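One contact in two related proteins. Structure 1 is CG5036 from Drosophila melanogaster, which probably binds G-protein alpha subunits through its RGS domain and speeds their GTP hydrolysis, and may also inhibit their release of GDP: PDB 4IGU (chain A, 1.90 Å), residues Ile52-Ala57 and Glu79-Ile84. Structure 2 is regulator of G-protein signaling 1 from Homo sapiens: PDB 2BV1 (chain B, 2.00 Å), residues Ile52-Ala57 and Lys78-Ser83. Structure 2 is superposed on structure 1 by the backbone atoms of these residues (RMSD 0.54 Å); each is numbered along its deposited sequence.

Structure 1 (4IGU); sequences ILFWLA and EDYISI.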
loop_
_atom_site.group_PDB
_atom_site.type_symbol
_atom_site.label_atom_id
_atom_site.label_comp_id
_atom_site.label_asym_id
_atom_site.label_seq_id
_atom_site.Cartn_x
_atom_site.Cartn_y
_atom_site.Cartn_z
ATOM N N ILE A 52 1.942 -2.370 1.171
ATOM C CA ILE A 52 1.747 -1.201 0.318
ATOM C C ILE A 52 2.119 -1.484 -1.148
ATOM O O ILE A 52 1.513 -0.935 -2.079
ATOM C CB ILE A 52 2.482 0.056 0.878
ATOM C CG1 ILE A 52 1.907 1.332 0.263
ATOM C CG2 ILE A 52 4.007 -0.067 0.677
ATOM C CD1 ILE A 52 2.400 2.610 0.906
ATOM N N LEU A 53 3.107 -2.342 -1.365
ATOM C CA LEU A 53 3.482 -2.686 -2.728
ATOM C C LEU A 53 2.331 -3.442 -3.424
ATOM O O LEU A 53 2.024 -3.189 -4.597
ATOM C CB LEU A 53 4.792 -3.486 -2.741
ATOM C CG LEU A 53 6.011 -2.633 -2.343
ATOM C CD1 LEU A 53 7.201 -3.476 -1.912
ATOM C CD2 LEU A 53 6.413 -1.727 -3.500
ATOM N N PHE A 54 1.675 -4.341 -2.697
ATOM C CA PHE A 54 0.491 -5.027 -3.237
ATOM C C PHE A 54 -0.594 -4.010 -3.529
ATOM O O PHE A 54 -1.208 -4.023 -4.604
ATOM C CB PHE A 54 -0.019 -6.078 -2.239
ATOM C CG PHE A 54 -1.384 -6.655 -2.581
ATOM C CD1 PHE A 54 -1.559 -7.473 -3.695
ATOM C CD2 PHE A 54 -2.478 -6.417 -1.755
ATOM C CE1 PHE A 54 -2.806 -8.024 -3.992
ATOM C CE2 PHE A 54 -3.734 -6.964 -2.048
ATOM C CZ PHE A 54 -3.898 -7.759 -3.168
ATOM N N TRP A 55 -0.819 -3.105 -2.580
ATOM C CA TRP A 55 -1.865 -2.092 -2.725
ATOM C C TRP A 55 -1.597 -1.186 -3.931
ATOM O O TRP A 55 -2.503 -0.873 -4.705
ATOM C CB TRP A 55 -2.018 -1.262 -1.435
ATOM C CG TRP A 55 -3.237 -0.360 -1.480
ATOM C CD1 TRP A 55 -4.509 -0.678 -1.103
ATOM C CD2 TRP A 55 -3.293 0.988 -1.973
ATOM N NE1 TRP A 55 -5.352 0.393 -1.316
ATOM C CE2 TRP A 55 -4.625 1.426 -1.853
ATOM C CE3 TRP A 55 -2.336 1.867 -2.504
ATOM C CZ2 TRP A 55 -5.032 2.709 -2.235
ATOM C CZ3 TRP A 55 -2.740 3.142 -2.885
ATOM C CH2 TRP A 55 -4.077 3.551 -2.744
ATOM N N LEU A 56 -0.348 -0.785 -4.109
ATOM C CA LEU A 56 0.009 0.013 -5.275
ATOM C C LEU A 56 -0.140 -0.784 -6.580
ATOM O O LEU A 56 -0.514 -0.230 -7.622
ATOM C CB LEU A 56 1.432 0.547 -5.122
ATOM C CG LEU A 56 1.602 1.561 -3.997
ATOM C CD1 LEU A 56 3.079 1.779 -3.732
ATOM C CD2 LEU A 56 0.911 2.869 -4.357
ATOM N N ALA A 57 0.159 -2.077 -6.534
ATOM C CA ALA A 57 0.051 -2.906 -7.738
ATOM C C ALA A 57 -1.398 -3.026 -8.173
ATOM O O ALA A 57 -1.692 -3.038 -9.372
ATOM C CB ALA A 57 0.664 -4.296 -7.499
ATOM N N GLU A 79 1.195 -13.987 -8.149
ATOM C CA GLU A 79 2.460 -14.677 -7.908
ATOM C C GLU A 79 3.352 -13.944 -6.892
ATOM O O GLU A 79 4.006 -14.571 -6.049
ATOM C CB GLU A 79 3.224 -14.844 -9.228
ATOM C CG GLU A 79 4.430 -15.763 -9.090
ATOM C CD GLU A 79 5.297 -15.815 -10.331
ATOM O OE1 GLU A 79 4.868 -15.289 -11.391
ATOM O OE2 GLU A 79 6.408 -16.385 -10.237
ATOM N N ASP A 80 3.388 -12.616 -6.982
ATOM C CA ASP A 80 4.314 -11.821 -6.178
ATOM C C ASP A 80 3.811 -11.541 -4.768
ATOM O O ASP A 80 4.613 -11.348 -3.858
ATOM C CB ASP A 80 4.607 -10.483 -6.864
ATOM C CG ASP A 80 5.521 -10.621 -8.083
ATOM O OD1 ASP A 80 6.241 -11.639 -8.216
ATOM O OD2 ASP A 80 5.517 -9.689 -8.907
ATOM N N TYR A 81 2.492 -11.512 -4.579
ATOM C CA TYR A 81 1.924 -11.089 -3.287
ATOM C C TYR A 81 0.982 -12.041 -2.567
ATOM O O TYR A 81 0.721 -11.861 -1.374
ATOM C CB TYR A 81 1.216 -9.751 -3.439
ATOM C CG TYR A 81 2.112 -8.680 -3.977
ATOM C CD1 TYR A 81 3.159 -8.180 -3.212
ATOM C CD2 TYR A 81 1.917 -8.168 -5.248
ATOM C CE1 TYR A 81 3.986 -7.190 -3.700
ATOM C CE2 TYR A 81 2.730 -7.182 -5.749
ATOM C CZ TYR A 81 3.763 -6.692 -4.970
ATOM O OH TYR A 81 4.583 -5.709 -5.478
ATOM N N ILE A 82 0.451 -13.034 -3.273
ATOM C CA ILE A 82 -0.593 -13.881 -2.681
ATOM C C ILE A 82 -0.209 -15.353 -2.652
ATOM O O ILE A 82 -0.504 -16.067 -1.684
ATOM C CB ILE A 82 -1.938 -13.698 -3.416
ATOM C CG1 ILE A 82 -2.324 -12.212 -3.410
ATOM C CG2 ILE A 82 -3.030 -14.564 -2.785
ATOM C CD1 ILE A 82 -3.648 -11.911 -4.091
ATOM N N SER A 83 0.462 -15.807 -3.705
ATOM C CA SER A 83 0.849 -17.220 -3.825
ATOM C C SER A 83 1.937 -17.602 -2.830
ATOM O O SER A 83 2.674 -16.734 -2.354
ATOM C CB SER A 83 1.368 -17.492 -5.234
ATOM O OG SER A 83 1.843 -18.817 -5.330
ATOM N N ILE A 84 2.068 -18.903 -2.550
ATOM C CA ILE A 84 3.226 -19.432 -1.808
ATOM C C ILE A 84 4.550 -19.124 -2.497
ATOM O O ILE A 84 5.607 -19.129 -1.861
ATOM C CB ILE A 84 3.122 -20.959 -1.606
ATOM C CG1 ILE A 84 3.102 -21.671 -2.968
ATOM C CG2 ILE A 84 1.885 -21.282 -0.802
ATOM C CD1 ILE A 84 2.578 -23.091 -2.923
#

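Structure 2 (2BV1); sequences IEFWLA and KAFVHS.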
loop_
_atom_site.group_PDB
_atom_site.type_symbol
_atom_site.label_atom_id
_atom_site.label_comp_id
_atom_site.label_asym_id
_atom_site.label_seq_id
_atom_site.Cartn_x
_atom_site.Cartn_y
_atom_site.Cartn_z
ATOM N N ILE B 52 2.216 -2.318 1.078
ATOM C CA ILE B 52 1.928 -1.113 0.300
ATOM C C ILE B 52 2.169 -1.375 -1.183
ATOM O O ILE B 52 1.469 -0.868 -2.049
ATOM C CB ILE B 52 2.726 0.132 0.790
ATOM C CG1 ILE B 52 2.132 1.410 0.157
ATOM C CG2 ILE B 52 4.217 0.025 0.460
ATOM C CD1 ILE B 52 2.888 2.688 0.512
ATOM N N GLU B 53 3.159 -2.189 -1.469
ATOM C CA GLU B 53 3.443 -2.563 -2.840
ATOM C C GLU B 53 2.321 -3.346 -3.463
ATOM O O GLU B 53 1.900 -3.061 -4.586
ATOM C CB GLU B 53 4.731 -3.333 -2.868
ATOM C CG GLU B 53 5.880 -2.432 -2.624
ATOM C CD GLU B 53 7.182 -3.131 -2.823
ATOM O OE1 GLU B 53 7.201 -4.396 -2.881
ATOM O OE2 GLU B 53 8.193 -2.402 -2.903
ATOM N N PHE B 54 1.770 -4.297 -2.698
ATOM C CA PHE B 54 0.570 -4.984 -3.127
ATOM C C PHE B 54 -0.559 -4.035 -3.352
ATOM O O PHE B 54 -1.213 -4.085 -4.397
ATOM C CB PHE B 54 0.124 -6.088 -2.111
ATOM C CG PHE B 54 -1.128 -6.764 -2.500
ATOM C CD1 PHE B 54 -1.172 -7.566 -3.648
ATOM C CD2 PHE B 54 -2.317 -6.553 -1.779
ATOM C CE1 PHE B 54 -2.384 -8.201 -4.037
ATOM C CE2 PHE B 54 -3.497 -7.178 -2.141
ATOM C CZ PHE B 54 -3.562 -8.004 -3.290
ATOM N N TRP B 55 -0.791 -3.152 -2.379
ATOM C CA TRP B 55 -1.876 -2.186 -2.481
ATOM C C TRP B 55 -1.749 -1.297 -3.744
ATOM O O TRP B 55 -2.687 -1.146 -4.491
ATOM C CB TRP B 55 -1.947 -1.342 -1.195
ATOM C CG TRP B 55 -3.140 -0.484 -1.155
ATOM C CD1 TRP B 55 -4.358 -0.818 -0.666
ATOM C CD2 TRP B 55 -3.258 0.870 -1.623
ATOM N NE1 TRP B 55 -5.226 0.225 -0.808
ATOM C CE2 TRP B 55 -4.579 1.272 -1.392
ATOM C CE3 TRP B 55 -2.369 1.776 -2.219
ATOM C CZ2 TRP B 55 -5.048 2.520 -1.738
ATOM C CZ3 TRP B 55 -2.833 3.029 -2.542
ATOM C CH2 TRP B 55 -4.165 3.392 -2.293
ATOM N N LEU B 56 -0.564 -0.731 -3.976
ATOM C CA LEU B 56 -0.290 0.050 -5.189
ATOM C C LEU B 56 -0.413 -0.775 -6.479
ATOM O O LEU B 56 -0.849 -0.260 -7.507
ATOM C CB LEU B 56 1.117 0.666 -5.110
ATOM C CG LEU B 56 1.330 1.663 -3.984
ATOM C CD1 LEU B 56 2.848 1.856 -3.634
ATOM C CD2 LEU B 56 0.612 2.973 -4.326
ATOM N N ALA B 57 -0.015 -2.049 -6.454
ATOM C CA ALA B 57 -0.199 -2.915 -7.635
ATOM C C ALA B 57 -1.685 -3.106 -7.948
ATOM O O ALA B 57 -2.110 -3.176 -9.109
ATOM C CB ALA B 57 0.477 -4.265 -7.424
ATOM N N LYS B 78 1.561 -14.135 -8.368
ATOM C CA LYS B 78 2.841 -14.796 -8.110
ATOM C C LYS B 78 3.743 -13.947 -7.203
ATOM O O LYS B 78 4.447 -14.470 -6.352
ATOM C CB LYS B 78 3.553 -15.177 -9.429
ATOM N N ALA B 79 3.710 -12.637 -7.379
ATOM C CA ALA B 79 4.611 -11.762 -6.657
ATOM C C ALA B 79 4.222 -11.580 -5.173
ATOM O O ALA B 79 5.078 -11.351 -4.364
ATOM C CB ALA B 79 4.697 -10.396 -7.340
ATOM N N PHE B 80 2.954 -11.738 -4.836
ATOM C CA PHE B 80 2.422 -11.278 -3.516
ATOM C C PHE B 80 1.509 -12.287 -2.806
ATOM O O PHE B 80 1.573 -12.444 -1.611
ATOM C CB PHE B 80 1.600 -9.986 -3.704
ATOM C CG PHE B 80 2.413 -8.790 -4.149
ATOM C CD1 PHE B 80 3.368 -8.236 -3.314
ATOM C CD2 PHE B 80 2.176 -8.191 -5.389
ATOM C CE1 PHE B 80 4.116 -7.131 -3.728
ATOM C CE2 PHE B 80 2.928 -7.095 -5.821
ATOM C CZ PHE B 80 3.883 -6.550 -4.989
ATOM N N VAL B 81 0.662 -12.958 -3.558
ATOM C CA VAL B 81 -0.459 -13.699 -2.992
ATOM C C VAL B 81 -0.137 -15.157 -2.885
ATOM O O VAL B 81 -0.494 -15.807 -1.898
ATOM C CB VAL B 81 -1.723 -13.542 -3.853
ATOM C CG1 VAL B 81 -2.871 -14.425 -3.312
ATOM C CG2 VAL B 81 -2.130 -12.094 -3.921
ATOM N N HIS B 82 0.529 -15.671 -3.913
ATOM C CA HIS B 82 0.823 -17.082 -4.002
ATOM C C HIS B 82 1.740 -17.481 -2.851
ATOM O O HIS B 82 2.638 -16.726 -2.433
ATOM C CB HIS B 82 1.460 -17.442 -5.357
ATOM C CG HIS B 82 1.685 -18.906 -5.537
ATOM N ND1 HIS B 82 2.884 -19.515 -5.243
ATOM C CD2 HIS B 82 0.866 -19.890 -5.978
ATOM C CE1 HIS B 82 2.792 -20.812 -5.482
ATOM N NE2 HIS B 82 1.578 -21.063 -5.932
ATOM N N SER B 83 1.474 -18.693 -2.366
ATOM C CA SER B 83 2.201 -19.365 -1.299
ATOM C C SER B 83 3.726 -19.242 -1.409
ATOM O O SER B 83 4.429 -19.149 -0.410
ATOM C CB SER B 83 1.762 -20.840 -1.327
ATOM O OG SER B 83 0.478 -20.952 -1.988
#

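Structure 1 (4IGU)
Phe-54 and Tyr-81 meet as an offset edge-to-face aromatic pair, the edge of Phe-54 turned toward the face of Tyr-81, with ring centroids 5.8 Å apart and planes at 60°. The contact joins helix 50-61 of the all-helical RGS domain to the C-terminal end of helix 67-81 and the turn after it; Ala-115 and Ile-119 of helix 113-132 also pack on Phe-54. A CH-pi contact accompanies the pair: CB of Phe-54 stands over the Tyr-81 face, 4.0 Å from the ring centroid and 21° off the normal. With CG anti to its carbonyl carbon (chi1 -57°), Tyr-81 is laid flat against the helix backbone, and CA of Phe-54 lies over the ring centre. Most other contacts are apolar. CB of Leu-53 is 3.9 Å from CE1 of Tyr-81, and CB of Ala-57 lies 4.0 Å from CE2 of the same ring. Phe-54 CD1 touches Tyr-81 CB at 3.6 Å, while CE1 of Phe-54 meets the terminal methyl CD1 of Ile-82 at 4.0 Å. Tyr-81 OH makes a plain van der Waals approach to Leu-53 CB, 3.5 Å.

Structure 2 (2BV1)
Phe-54 turns its edge toward the face of Phe-80 in an offset edge-to-face aromatic pair whose centroids are 5.8 Å apart and whose planes are at 66°. Ala-114 and Ile-118 of helix 112-131 also pack on Phe-54. The accompanying CH-pi contact places CB of Phe-54 over the Phe-80 face, 4.2 Å from the centroid and 17° off the normal. Phe-80 has CG anti to its carbonyl carbon (chi1 -66°), which sets its ring flat against the helix backbone with CA of Phe-54 over the centre. Apolar contacts complete the interface. CB of Glu-53 is 3.9 Å from CE1 of Phe-80, and CB of Ala-57 lies 4.1 Å from CE2 of that ring. CD1 of Phe-54 touches CB of Phe-80 at 3.7 Å, and Phe-54 CE1 meets the methyl CG2 of Val-81 at 3.9 Å. The aliphatic base of Glu-53 thus takes part in the packing within this RGS protein, an activator of G alpha GTPases, while its chain runs on extended beyond CG to the carboxylate.

Comparison
Both structures join the two segments through an offset edge-to-face aromatic pair, and the comparable CA atoms coincide within the error. Phe-54(A) and Phe-54(B) keep their place. At Tyr-81(A) against Phe-80(B) the ring position is retained: the two CZ atoms are 0.2 Å apart after superposition, and the touches on Ala-57(A)/Ala-57(B) and Phe-54(A)/Phe-54(B) are kept. Tyr-81(A) carries a hydroxyl where Phe-80(B) has none, while the ring's touch on residue 53 is kept, CE1 of Tyr-81(A) to CB of Leu-53(A) and CE1 of Phe-80(B) to CB of Glu-53(B) both measuring 3.9 Å. Leu-53(A) is apolar where Glu-53(B) carries a carboxylate, at a partly exposed position. CG of Leu-53(A) and CG of Glu-53(B) fall 0.4 Å apart; OE2 of Glu-53(B) reaches beyond Leu-53(A), probably making this border more polar and negative. The buried Val-81(B) is shorter than Ile-82(A). CG1 of Ile-82(A) and CG2 of Val-81(B) lie 0.6 Å apart, but CD1 of Ile-82(A) has no counterpart; the touch on Phe-54(A)/Phe-54(B) is kept in both. Away from the interface, Asp-80(A) carries a carboxylate absent from Ala-79(B), and the imidazole atoms CD2, CE1 and NE2 of His-82(B) have no counterpart in Ser-83(A).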